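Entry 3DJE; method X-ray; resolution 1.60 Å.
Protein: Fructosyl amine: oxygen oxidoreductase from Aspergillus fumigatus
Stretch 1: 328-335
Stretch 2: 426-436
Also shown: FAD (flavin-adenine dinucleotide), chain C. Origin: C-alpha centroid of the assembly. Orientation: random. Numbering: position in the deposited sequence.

Stretch 1 (328-335) PFSFARIC
Stretch 2 426-436: EWTNVQYRDIS

Residues 328-335 and 426-436 belong to one chain, and at least 93 positions separate any two residues that touch. The first stretch is extended except at Ser330 (phi/psi -95/-17), and runs as a strand through Ala332, Arg333, Ile334 and Cys335. The second has no regular helix or strand, yet its backbone is largely extended. The CA atoms come nearest at Phe331 and Val430, 6.1 Å apart. From there the strand runs across the second stretch rather than alongside it: Ile334 meets Trp427, while Phe331 and Arg333 both reach Ile435. Together the two sides bury 541 Å². No direct hydrogen bond crosses between them, so the contact rests on packing and two bridging waters.

Phe331 is covered most, with 92 Å². Its phi/psi is -161/148, its chi1 is t (179°) and its chi2 is 71°. The CA-to-CB bond points sideways, and the ring reaches Arg433 and Ile435. Phe331 CZ lies 3.6 Å from Ile435 CG2, and Phe331 CD1 lies 3.9 Å from Arg433 CB. Both neighbours approach the ring obliquely. Ile435 has chi1 p (58°) and chi2 t (169°), and its CB points toward the first stretch. Ile435 CD1 sits over one face of the Arg333 guanidinium, 3.6 Å from Arg333 NE. Arg333 starts sideways with chi1 p (81°), then runs out through t and t, so its end comes nearer. Arg333 NH2 makes a weak hydrogen bond to Ile334 O at 3.1 Å.

Val430 is covered by 77 Å². Its phi/psi is -79/148, its chi1 is t (-175°), and its CB points toward the strand. Val430 CG1 lies against backbone, 3.5 Å from Phe329 O and 3.5 Å from Phe331 N. Val430 CG2 packs on side chains, 4.0 Å from Phe329 CB and 4.1 Å from Ala332 CB. It meets the Phe329 ring at the edge, near the ring plane. Phe329 has chi1 m (-58°) and chi2 -32°.

Arg433 gives 68 Å². Its phi/psi is -139/136, and its chi1 to chi3 are t, t and m. The side chain turns back beside Phe331, so that Phe331 CB lies over one face of the guanidinium. Arg433 NH2 is 3.8 Å from Ser330 O, and both guanidinium NH groups are hydrogen-bonded elsewhere in the structure.

Water supplies the polar links. Water 1 donates to Ser330 O at 2.7 Å and to Gln431 O at 2.9 Å. Ser330 O and Gln431 O are 4.4 Å apart, and the water joins them. Water 2 accepts from Ala332 N at 3.0 Å and lies 2.9 Å from Gln431 O, to which it can donate.

Beyond this centre, Ile334 CG2 meets the edge of the Trp427 ring, 3.8 Å from Trp427 CZ3. Cys335 makes no contact with the second stretch; its SG is covalently bonded to FAD C8M at 1.7 Å.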

# COMPACT_ATOMS: atom_id res chain seq x y z
N PRO A 328 -19.40 -17.84 -1.12
CA PRO A 328 -19.57 -16.66 -0.28
C PRO A 328 -18.22 -16.13 0.17
O PRO A 328 -17.28 -16.91 0.36
CB PRO A 328 -20.34 -17.20 0.94
CG PRO A 328 -20.03 -18.65 0.97
CD PRO A 328 -19.97 -19.05 -0.48
N PHE A 329 -18.12 -14.81 0.31
CA PHE A 329 -16.91 -14.19 0.88
C PHE A 329 -16.86 -14.40 2.39
O PHE A 329 -17.89 -14.31 3.07
CB PHE A 329 -16.88 -12.69 0.58
CG PHE A 329 -16.94 -12.35 -0.88
CD1 PHE A 329 -16.38 -13.18 -1.85
CD2 PHE A 329 -17.52 -11.15 -1.29
CE1 PHE A 329 -16.43 -12.85 -3.20
CE2 PHE A 329 -17.56 -10.79 -2.64
CZ PHE A 329 -17.02 -11.64 -3.60
N SER A 330 -15.66 -14.65 2.91
CA SER A 330 -15.49 -14.82 4.36
C SER A 330 -15.07 -13.51 5.03
O SER A 330 -15.14 -13.38 6.26
CB SER A 330 -14.45 -15.89 4.66
OG SER A 330 -13.22 -15.53 4.06
N PHE A 331 -14.59 -12.56 4.22
CA PHE A 331 -14.13 -11.25 4.70
C PHE A 331 -14.11 -10.30 3.51
O PHE A 331 -13.87 -10.72 2.37
CB PHE A 331 -12.72 -11.37 5.31
CG PHE A 331 -12.15 -10.06 5.81
CD1 PHE A 331 -12.68 -9.44 6.94
CD2 PHE A 331 -11.10 -9.44 5.13
CE1 PHE A 331 -12.17 -8.21 7.40
CE2 PHE A 331 -10.58 -8.22 5.58
CZ PHE A 331 -11.11 -7.60 6.71
N ALA A 332 -14.38 -9.02 3.78
CA ALA A 332 -14.31 -7.97 2.77
C ALA A 332 -14.03 -6.62 3.41
O ALA A 332 -14.56 -6.32 4.49
CB ALA A 332 -15.61 -7.90 1.96
N ARG A 333 -13.21 -5.81 2.75
CA ARG A 333 -13.02 -4.44 3.21
C ARG A 333 -12.53 -3.50 2.12
O ARG A 333 -12.00 -3.93 1.09
CB ARG A 333 -12.05 -4.37 4.40
CG ARG A 333 -10.56 -4.41 4.04
CD ARG A 333 -9.82 -4.01 5.29
NE ARG A 333 -8.36 -4.09 5.24
CZ ARG A 333 -7.56 -3.02 5.28
NH1 ARG A 333 -6.25 -3.17 5.31
NH2 ARG A 333 -8.08 -1.79 5.29
N ILE A 334 -12.71 -2.21 2.38
CA ILE A 334 -12.02 -1.18 1.60
C ILE A 334 -10.67 -0.85 2.27
O ILE A 334 -10.49 -1.01 3.49
CB ILE A 334 -12.90 0.06 1.38
CG1 ILE A 334 -13.17 0.80 2.69
CG2 ILE A 334 -14.24 -0.37 0.68
CD1 ILE A 334 -13.94 2.12 2.52
N CYS A 335 -9.74 -0.39 1.45
CA CYS A 335 -8.36 -0.21 1.85
C CYS A 335 -7.87 1.08 1.20
O CYS A 335 -7.99 1.25 -0.02
CB CYS A 335 -7.58 -1.42 1.31
SG CYS A 335 -5.79 -1.33 1.37
N GLU A 426 -25.23 0.32 -2.55
CA GLU A 426 -25.37 -0.99 -1.94
C GLU A 426 -23.99 -1.56 -1.62
O GLU A 426 -23.07 -1.46 -2.43
CB GLU A 426 -26.11 -1.95 -2.89
CG GLU A 426 -27.58 -1.58 -3.11
CD GLU A 426 -28.23 -2.43 -4.19
OE1 GLU A 426 -28.49 -3.63 -3.93
OE2 GLU A 426 -28.48 -1.90 -5.30
N TRP A 427 -23.89 -2.15 -0.44
CA TRP A 427 -22.66 -2.79 0.02
C TRP A 427 -22.91 -4.27 0.30
O TRP A 427 -24.06 -4.71 0.43
CB TRP A 427 -22.17 -2.11 1.29
CG TRP A 427 -21.75 -0.69 1.10
CD1 TRP A 427 -22.57 0.41 0.97
CD2 TRP A 427 -20.41 -0.19 1.05
NE1 TRP A 427 -21.82 1.55 0.83
CE2 TRP A 427 -20.49 1.21 0.87
CE3 TRP A 427 -19.14 -0.79 1.12
CZ2 TRP A 427 -19.36 2.02 0.77
CZ3 TRP A 427 -18.02 0.01 1.02
CH2 TRP A 427 -18.13 1.41 0.85
N THR A 428 -21.82 -5.04 0.39
CA THR A 428 -21.90 -6.44 0.80
C THR A 428 -22.36 -6.59 2.27
O THR A 428 -22.43 -5.61 3.01
CB THR A 428 -20.55 -7.16 0.59
OG1 THR A 428 -19.52 -6.45 1.29
CG2 THR A 428 -20.20 -7.21 -0.90
N ASN A 429 -22.66 -7.83 2.68
CA ASN A 429 -23.16 -8.14 4.02
C ASN A 429 -22.33 -9.25 4.66
O ASN A 429 -22.85 -10.19 5.28
CB ASN A 429 -24.65 -8.55 3.95
CG ASN A 429 -25.23 -8.96 5.31
OD1 ASN A 429 -25.05 -8.26 6.32
ND2 ASN A 429 -25.92 -10.10 5.34
N VAL A 430 -21.01 -9.12 4.53
CA VAL A 430 -20.09 -10.13 5.02
C VAL A 430 -19.89 -9.98 6.54
O VAL A 430 -19.96 -8.87 7.07
CB VAL A 430 -18.72 -10.04 4.27
CG1 VAL A 430 -17.80 -11.17 4.69
CG2 VAL A 430 -18.94 -10.09 2.75
N GLN A 431 -19.66 -11.10 7.21
CA GLN A 431 -19.35 -11.14 8.64
C GLN A 431 -18.21 -10.18 9.00
O GLN A 431 -17.22 -10.08 8.27
CB GLN A 431 -18.96 -12.56 9.03
CG GLN A 431 -18.67 -12.74 10.51
CD GLN A 431 -19.94 -12.87 11.32
OE1 GLN A 431 -20.33 -11.96 12.04
NE2 GLN A 431 -20.60 -14.02 11.19
N TYR A 432 -18.35 -9.48 10.13
CA TYR A 432 -17.30 -8.61 10.63
C TYR A 432 -16.17 -9.42 11.24
O TYR A 432 -16.39 -10.46 11.87
CB TYR A 432 -17.85 -7.60 11.65
CG TYR A 432 -16.79 -6.75 12.31
CD1 TYR A 432 -16.20 -5.69 11.62
CD2 TYR A 432 -16.35 -7.01 13.61
CE1 TYR A 432 -15.22 -4.90 12.20
CE2 TYR A 432 -15.36 -6.22 14.21
CZ TYR A 432 -14.80 -5.17 13.50
OH TYR A 432 -13.83 -4.37 14.06
N ARG A 433 -14.95 -8.91 11.04
CA ARG A 433 -13.75 -9.42 11.68
C ARG A 433 -12.93 -8.21 12.06
O ARG A 433 -12.81 -7.26 11.28
CB ARG A 433 -12.96 -10.30 10.72
CG ARG A 433 -11.63 -10.83 11.27
CD ARG A 433 -10.88 -11.60 10.17
NE ARG A 433 -11.66 -12.76 9.71
CZ ARG A 433 -11.39 -13.47 8.63
NH1 ARG A 433 -10.34 -13.18 7.86
NH2 ARG A 433 -12.18 -14.50 8.30
N ASP A 434 -12.40 -8.23 13.28
CA ASP A 434 -11.57 -7.14 13.76
C ASP A 434 -10.13 -7.49 13.45
O ASP A 434 -9.51 -8.30 14.14
CB ASP A 434 -11.78 -6.95 15.27
CG ASP A 434 -10.86 -5.88 15.86
OD1 ASP A 434 -10.03 -5.31 15.12
OD2 ASP A 434 -10.98 -5.61 17.08
N ILE A 435 -9.59 -6.89 12.38
CA ILE A 435 -8.25 -7.25 11.93
C ILE A 435 -7.12 -6.60 12.75
O ILE A 435 -5.95 -6.85 12.48
CB ILE A 435 -8.05 -6.99 10.41
CG1 ILE A 435 -8.31 -5.53 10.06
CG2 ILE A 435 -8.97 -7.92 9.61
CD1 ILE A 435 -7.87 -5.17 8.64
N SER A 436 -7.49 -5.77 13.74
CA SER A 436 -6.53 -5.26 14.73
C SER A 436 -6.32 -6.30 15.83
O SER A 436 -5.46 -6.13 16.70
CB SER A 436 -7.01 -3.93 15.33
OG SER A 436 -6.72 -2.83 14.49
PA FAD C . -0.93 3.03 6.25
O1A FAD C . -0.18 1.78 6.37
O2A FAD C . -2.37 2.96 5.83
O5B FAD C . -0.78 3.72 7.66
C5B FAD C . -1.47 4.92 8.02
C4B FAD C . -1.58 4.93 9.55
O4B FAD C . -2.07 6.26 9.84
C3B FAD C . -2.68 3.93 9.97
O3B FAD C . -2.16 2.92 10.85
C2B FAD C . -3.69 4.85 10.68
O2B FAD C . -4.28 4.23 11.86
C1B FAD C . -2.81 6.10 11.01
N9A FAD C . -3.73 7.22 11.38
C8A FAD C . -4.91 7.57 10.81
N7A FAD C . -5.43 8.61 11.49
C5A FAD C . -4.58 8.91 12.49
C6A FAD C . -4.59 9.86 13.52
N6A FAD C . -5.64 10.71 13.64
N1A FAD C . -3.56 9.90 14.38
C2A FAD C . -2.53 9.05 14.26
N3A FAD C . -2.49 8.12 13.30
C4A FAD C . -3.50 8.04 12.41
N1 FAD C . 1.55 -2.12 -1.99
C2 FAD C . 2.52 -3.02 -2.42
O2 FAD C . 3.72 -2.75 -2.36
N3 FAD C . 2.11 -4.25 -2.95
C4 FAD C . 0.77 -4.59 -3.06
O4 FAD C . 0.45 -5.69 -3.53
C4X FAD C . -0.20 -3.66 -2.64
N5 FAD C . -1.55 -3.97 -2.75
C5X FAD C . -2.49 -3.12 -2.17
C6 FAD C . -3.82 -3.54 -2.11
C7 FAD C . -4.78 -2.75 -1.49
C7M FAD C . -6.23 -3.25 -1.47
C8 FAD C . -4.41 -1.54 -0.91
C8M FAD C . -5.47 -0.69 -0.16
C9 FAD C . -3.07 -1.12 -0.96
C9A FAD C . -2.10 -1.92 -1.58
N10 FAD C . -0.75 -1.53 -1.66
C10 FAD C . 0.20 -2.44 -2.11
C1' FAD C . -0.34 -0.18 -1.25
C2' FAD C . 0.17 -0.20 0.19
O2' FAD C . -0.69 -1.03 1.00
C3' FAD C . 0.20 1.23 0.73
O3' FAD C . 0.83 2.09 -0.25
C4' FAD C . 1.01 1.34 2.03
O4' FAD C . 0.67 0.30 2.95
C5' FAD C . 0.71 2.70 2.68
O5' FAD C . 1.50 2.84 3.87
P FAD C . 1.33 4.14 4.79
O1P FAD C . 1.49 5.36 3.94
O2P FAD C . 2.21 3.92 5.96
O3P FAD C . -0.19 4.09 5.30
O HOH W 1 -15.02 -11.91 8.52
O HOH W 2 -16.18 -8.44 6.05